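Ferric vibriobactin ABC transporter, periplasmic ferric vibriobactin-binding protein (Vibrio cholerae, PDB 3R5T) binds ferric vibriobactin in the periplasm and probably delivers this iron-siderophore complex to an ABC transporter for uptake. Local coordinates at residues A[92-97]-A[113-118]. Numbering follows the deposited sequence.
Sequences VSMIGA and TILVDY. With VBN ((4S,5R)-N-{3-[(2,3-dihydroxybenzoyl)amino]propyl}-2-(2,3-dihydroxyphenyl)-N-[3-({[(4S,5R)-2-(2,3-dihydroxyphenyl)-5-met hyl-4,5-dihydro-1,3-oxazol-4-yl]carbonyl}amino)propyl]-5-methyl-4,5-dihydro-1,3-oxazole-4-carboxamide), chain B; MOH (methanol), chain D.
V92 and V116 are joined through the backbone, where V116 N donates to V92 O at 3.0 Å in a bond of 166°. V92 N donates to I114 O at 2.8 Å, and M94 N to V116 O at 2.8 Å. The last is more bent, at 131°, and closes the parallel ladder where both strands end. The strands belong to a beta-alpha-beta unit, with helix 104-108 between them, and 113-116 is an outermost strand of the five-stranded parallel sheet.

Past the ladder a water bridges the two segments. It accepts from I95 N and donates to D117 OD1 at 2.7 Å. The carboxylate of D117 has further partners: OD1 is hydrogen-bonded to S119, and OD2 forms a salt bridge with R212. I95 CG2 lies beside OD1, and the CB atoms of M94 and D117 touch.

On one face of the sheet, V92 CG1 packs on L115 CD1, and helix 104-108 covers both residues. M94 CG stands anti to the backbone N (chi1 -175°). The side chain then bends at chi2, and SD meets L115 CD2 at 3.7 Å. On the other face, S93 CB meets Y118 CE2 obliquely. The bridging water sits over the centre of the Y118 ring, and the ring's OH is hydrogen-bonded to D98 and R269.

These strand ends lead into the siderophore pocket, which I95, G96, A97 and Y118 help to line. G96 CA packs against Y118 OH and vibriobactin CBL. A97 N donates a nearly straight hydrogen bond to vibriobactin OAH at 2.9 Å.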
ATOM      1  N   VAL A  92     -10.602   1.720  10.514  1.00 16.07           N
ATOM      2  CA  VAL A  92     -10.696   2.989   9.791  1.00 14.83           C
ATOM      3  C   VAL A  92      -9.302   3.505   9.469  1.00 13.88           C
ATOM      4  O   VAL A  92      -8.390   3.341  10.266  1.00 14.83           O
ATOM      5  CB  VAL A  92     -11.449   4.050  10.651  1.00 15.69           C
ATOM      6  CG1 VAL A  92     -11.605   5.358   9.912  1.00 16.67           C
ATOM      7  CG2 VAL A  92     -12.827   3.545  11.090  1.00 16.59           C
ATOM      8  N   SER A  93      -9.136   4.125   8.306  1.00 14.42           N
ATOM      9  CA  SER A  93      -7.864   4.722   7.926  1.00 14.23           C
ATOM     10  C   SER A  93      -7.855   6.205   8.207  1.00 14.16           C
ATOM     11  O   SER A  93      -8.903   6.865   8.193  1.00 15.44           O
ATOM     12  CB  SER A  93      -7.533   4.447   6.459  1.00 14.27           C
ATOM     13  OG  SER A  93      -8.452   5.094   5.611  1.00 14.91           O
ATOM     14  N   MET A  94      -6.652   6.714   8.457  1.00 15.68           N
ATOM     15  CA  MET A  94      -6.433   8.095   8.874  1.00 18.03           C
ATOM     16  C   MET A  94      -6.512   9.106   7.728  1.00 18.73           C
ATOM     17  O   MET A  94      -7.036  10.212   7.895  1.00 21.13           O
ATOM     18  CB  MET A  94      -5.046   8.175   9.520  1.00 20.51           C
ATOM     19  CG  MET A  94      -4.685   9.517  10.113  1.00 23.34           C
ATOM     20  SD  MET A  94      -5.630   9.803  11.612  1.00 26.37           S
ATOM     21  CE  MET A  94      -4.716  11.166  12.323  1.00 27.75           C
ATOM     22  N   ILE A  95      -5.969   8.729   6.574  1.00 16.49           N
ATOM     23  CA  ILE A  95      -5.889   9.637   5.421  1.00 16.51           C
ATOM     24  C   ILE A  95      -5.867   8.860   4.115  1.00 14.93           C
ATOM     25  O   ILE A  95      -5.223   7.808   4.018  1.00 14.64           O
ATOM     26  CB  ILE A  95      -4.653  10.566   5.509  1.00 17.52           C
ATOM     27  CG1 ILE A  95      -4.582  11.510   4.309  1.00 16.10           C
ATOM     28  CG2 ILE A  95      -3.374   9.730   5.617  1.00 16.24           C
ATOM     29  CD1 ILE A  95      -3.611  12.696   4.520  1.00 14.89           C
ATOM     30  N   GLY A  96      -6.563   9.388   3.108  1.00 15.72           N
ATOM     31  CA  GLY A  96      -6.691   8.695   1.831  1.00 14.48           C
ATOM     32  C   GLY A  96      -8.146   8.739   1.404  1.00 14.85           C
ATOM     33  O   GLY A  96      -9.027   9.062   2.211  1.00 14.81           O
ATOM     34  N   ALA A  97      -8.415   8.418   0.145  1.00 13.20           N
ATOM     35  CA  ALA A  97      -9.804   8.451  -0.338  1.00 13.33           C
ATOM     36  C   ALA A  97     -10.738   7.511   0.442  1.00 15.09           C
ATOM     37  O   ALA A  97     -11.966   7.722   0.473  1.00 16.68           O
ATOM     38  CB  ALA A  97      -9.867   8.143  -1.840  1.00 13.22           C
ATOM     39  N   THR A 113     -13.995   0.589  17.493  1.00 17.22           N
ATOM     40  CA  THR A 113     -13.512   1.136  16.229  1.00 18.69           C
ATOM     41  C   THR A 113     -12.088   1.658  16.400  1.00 17.78           C
ATOM     42  O   THR A 113     -11.814   2.429  17.317  1.00 19.28           O
ATOM     43  CB  THR A 113     -14.469   2.255  15.751  1.00 19.66           C
ATOM     44  OG1 THR A 113     -15.759   1.682  15.535  1.00 18.86           O
ATOM     45  CG2 THR A 113     -14.000   2.888  14.448  1.00 17.05           C
ATOM     46  N   ILE A 114     -11.192   1.209  15.525  1.00 15.97           N
ATOM     47  CA  ILE A 114      -9.789   1.621  15.576  1.00 17.56           C
ATOM     48  C   ILE A 114      -9.368   2.382  14.319  1.00 17.93           C
ATOM     49  O   ILE A 114      -9.970   2.227  13.246  1.00 16.96           O
ATOM     50  CB  ILE A 114      -8.843   0.427  15.848  1.00 16.92           C
ATOM     51  CG1 ILE A 114      -8.857  -0.587  14.679  1.00 16.28           C
ATOM     52  CG2 ILE A 114      -9.183  -0.200  17.210  1.00 17.39           C
ATOM     53  CD1 ILE A 114      -7.727  -1.638  14.778  1.00 14.81           C
ATOM     54  N   LEU A 115      -8.338   3.207  14.476  1.00 18.74           N
ATOM     55  CA  LEU A 115      -7.895   4.131  13.435  1.00 17.80           C
ATOM     56  C   LEU A 115      -6.383   3.975  13.224  1.00 18.36           C
ATOM     57  O   LEU A 115      -5.590   4.151  14.162  1.00 17.36           O
ATOM     58  CB  LEU A 115      -8.235   5.556  13.874  1.00 16.33           C
ATOM     59  CG  LEU A 115      -7.767   6.741  13.039  1.00 15.33           C
ATOM     60  CD1 LEU A 115      -8.391   6.704  11.652  1.00 16.24           C
ATOM     61  CD2 LEU A 115      -8.075   8.054  13.738  1.00 15.83           C
ATOM     62  N   VAL A 116      -6.003   3.647  11.984  1.00 17.53           N
ATOM     63  CA  VAL A 116      -4.618   3.400  11.602  1.00 18.37           C
ATOM     64  C   VAL A 116      -4.258   4.258  10.395  1.00 15.74           C
ATOM     65  O   VAL A 116      -5.114   4.626   9.587  1.00 15.79           O
ATOM     66  CB  VAL A 116      -4.369   1.898  11.277  1.00 17.81           C
ATOM     67  CG1 VAL A 116      -4.619   1.046  12.519  1.00 18.00           C
ATOM     68  CG2 VAL A 116      -5.249   1.432  10.105  1.00 15.26           C
ATOM     69  N   ASP A 117      -2.984   4.608  10.291  1.00 17.60           N
ATOM     70  CA  ASP A 117      -2.493   5.368   9.154  1.00 18.40           C
ATOM     71  C   ASP A 117      -1.553   4.481   8.358  1.00 18.35           C
ATOM     72  O   ASP A 117      -0.479   4.102   8.845  1.00 18.12           O
ATOM     73  CB  ASP A 117      -1.779   6.626   9.635  1.00 16.94           C
ATOM     74  CG  ASP A 117      -1.398   7.558   8.493  1.00 17.36           C
ATOM     75  OD1 ASP A 117      -1.593   7.186   7.314  1.00 16.71           O
ATOM     76  OD2 ASP A 117      -0.903   8.662   8.800  1.00 20.63           O
ATOM     77  N   TYR A 118      -1.960   4.120   7.149  1.00 16.77           N
ATOM     78  CA  TYR A 118      -1.142   3.272   6.301  1.00 16.25           C
ATOM     79  C   TYR A 118      -0.166   4.070   5.445  1.00 16.10           C
ATOM     80  O   TYR A 118       0.650   3.487   4.725  1.00 18.65           O
ATOM     81  CB  TYR A 118      -2.011   2.387   5.413  1.00 16.23           C
ATOM     82  CG  TYR A 118      -2.982   3.160   4.541  1.00 16.41           C
ATOM     83  CD1 TYR A 118      -2.529   3.986   3.514  1.00 15.66           C
ATOM     84  CD2 TYR A 118      -4.356   3.037   4.722  1.00 15.89           C
ATOM     85  CE1 TYR A 118      -3.420   4.687   2.696  1.00 14.85           C
ATOM     86  CE2 TYR A 118      -5.250   3.727   3.924  1.00 14.39           C
ATOM     87  CZ  TYR A 118      -4.794   4.554   2.900  1.00 13.94           C
ATOM     88  OH  TYR A 118      -5.714   5.223   2.103  1.00 12.20           O
TER
HETATM   89  C   VBN B   1      -6.869  10.672  -6.343  1.00 20.18           C
HETATM   90  N   VBN B   1      -7.182   9.802  -3.984  1.00 17.13           N
HETATM   91  O   VBN B   1      -6.192  11.578  -5.988  1.00 19.18           O
HETATM   92  CA  VBN B   1      -7.673   9.842  -5.351  1.00 19.99           C
HETATM   93  CB  VBN B   1      -9.146  10.354  -5.132  1.00 21.71           C
HETATM   94  CAB VBN B   1      -7.530   2.225  -7.896  1.00 20.62           C
HETATM   95  OAC VBN B   1      -1.661  10.050  -8.086  1.00 20.17           O
HETATM   96  OAD VBN B   1      -9.492   6.362  -7.744  1.00 19.30           O
HETATM   97  OAF VBN B   1      -3.635   7.811  -2.859  1.00 15.06           O
HETATM   98  OAG VBN B   1      -4.640  10.996   0.436  1.00 16.45           O
HETATM   99  OAH VBN B   1      -6.436   7.501  -1.717  1.00 14.35           O
HETATM  100  OAI VBN B   1      -4.410   9.102  -5.054  1.00 16.62           O
HETATM  101  OAJ VBN B   1      -5.386  10.117  -2.028  1.00 13.91           O
HETATM  102  OAK VBN B   1      -6.577   6.945  -4.371  1.00 14.83           O
HETATM  103  CAL VBN B   1      -0.343   8.132  -4.605  1.00 16.82           C
HETATM  104  CAM VBN B   1      -8.030  12.494   0.051  1.00 20.99           C
HETATM  105  CAN VBN B   1      -8.117   4.186  -1.686  1.00 14.64           C
HETATM  106  CAO VBN B   1      -1.305   7.786  -3.598  1.00 15.82           C
HETATM  107  CAP VBN B   1      -6.776  12.144   0.627  1.00 18.90           C
HETATM  108  CAQ VBN B   1      -7.497   5.381  -1.193  1.00 13.51           C
HETATM  109  CAR VBN B   1      -0.750   8.836  -5.797  1.00 18.33           C
HETATM  110  CAS VBN B   1      -8.377  12.049  -1.233  1.00 19.79           C
HETATM  111  CAT VBN B   1      -8.238   3.955  -3.080  1.00 15.99           C
HETATM  112  CAU VBN B   1      -5.173  11.154  -9.252  1.00 20.51           C
HETATM  113  CAV VBN B   1      -7.905   9.027  -9.711  1.00 19.77           C
HETATM  114  CAW VBN B   1      -4.017  11.567  -8.326  1.00 18.84           C
HETATM  115  CAX VBN B   1      -8.629   7.726 -10.127  1.00 20.46           C
HETATM  116  CAY VBN B   1      -6.580  11.425  -8.715  1.00 18.93           C
HETATM  117  CAZ VBN B   1      -7.996   9.366  -8.213  1.00 18.41           C
HETATM  118  NBB VBN B   1      -3.703  10.661  -7.224  1.00 15.34           N
HETATM  119  NBC VBN B   1      -7.984   6.558  -9.530  1.00 20.29           N
HETATM  120  NBD VBN B   1      -7.035   5.319  -6.369  1.00 18.28           N
HETATM  121  OBF VBN B   1      -8.407   3.480  -5.889  1.00 16.84           O
HETATM  122  CBG VBN B   1      -2.442   9.956  -7.205  1.00 19.44           C
HETATM  123  CBH VBN B   1      -8.505   5.967  -8.294  1.00 19.50           C
HETATM  124  CBJ VBN B   1      -7.783  10.945  -3.348  1.00 18.37           C
HETATM  125  CBK VBN B   1      -2.672   8.142  -3.787  1.00 15.62           C
HETATM  126  CBL VBN B   1      -5.867  11.350  -0.095  1.00 16.86           C
HETATM  127  CBM VBN B   1      -7.013   6.307  -2.115  1.00 13.84           C
HETATM  128  CBN VBN B   1      -3.062   8.813  -4.910  1.00 16.50           C
HETATM  129  CBO VBN B   1      -6.209  10.934  -1.316  1.00 15.74           C
HETATM  130  CBP VBN B   1      -7.133   6.078  -3.459  1.00 14.65           C
HETATM  131  CBQ VBN B   1      -2.056   9.171  -5.958  1.00 18.60           C
HETATM  132  CBR VBN B   1      -7.516  11.274  -1.900  1.00 17.09           C
HETATM  133  CBS VBN B   1      -7.748   4.846  -3.961  1.00 15.58           C
HETATM  134  CBU VBN B   1      -8.245   3.459  -7.373  1.00 18.19           C
HETATM  135  CBW VBN B   1      -7.945   4.719  -5.445  1.00 17.56           C
HETATM  136  CBX VBN B   1      -7.610   4.910  -7.658  1.00 18.78           C
HETATM  137  NBY VBN B   1      -7.108  10.443  -7.763  1.00 20.43           N
HETATM  138  OG1 VBN B   1      -9.044  11.219  -3.918  1.00 21.39           O
HETATM  139  CG2 VBN B   1     -10.281   9.344  -5.205  1.00 23.10           C
HETATM  140  C   MOH D   3      -1.224   4.791  12.984  1.00 15.88           C
HETATM  141  O   MOH D   3      -1.233   3.603  12.196  1.00 19.71           O
HETATM  142  O   HOH W   1      -3.967   6.275   6.322  1.00 14.84           O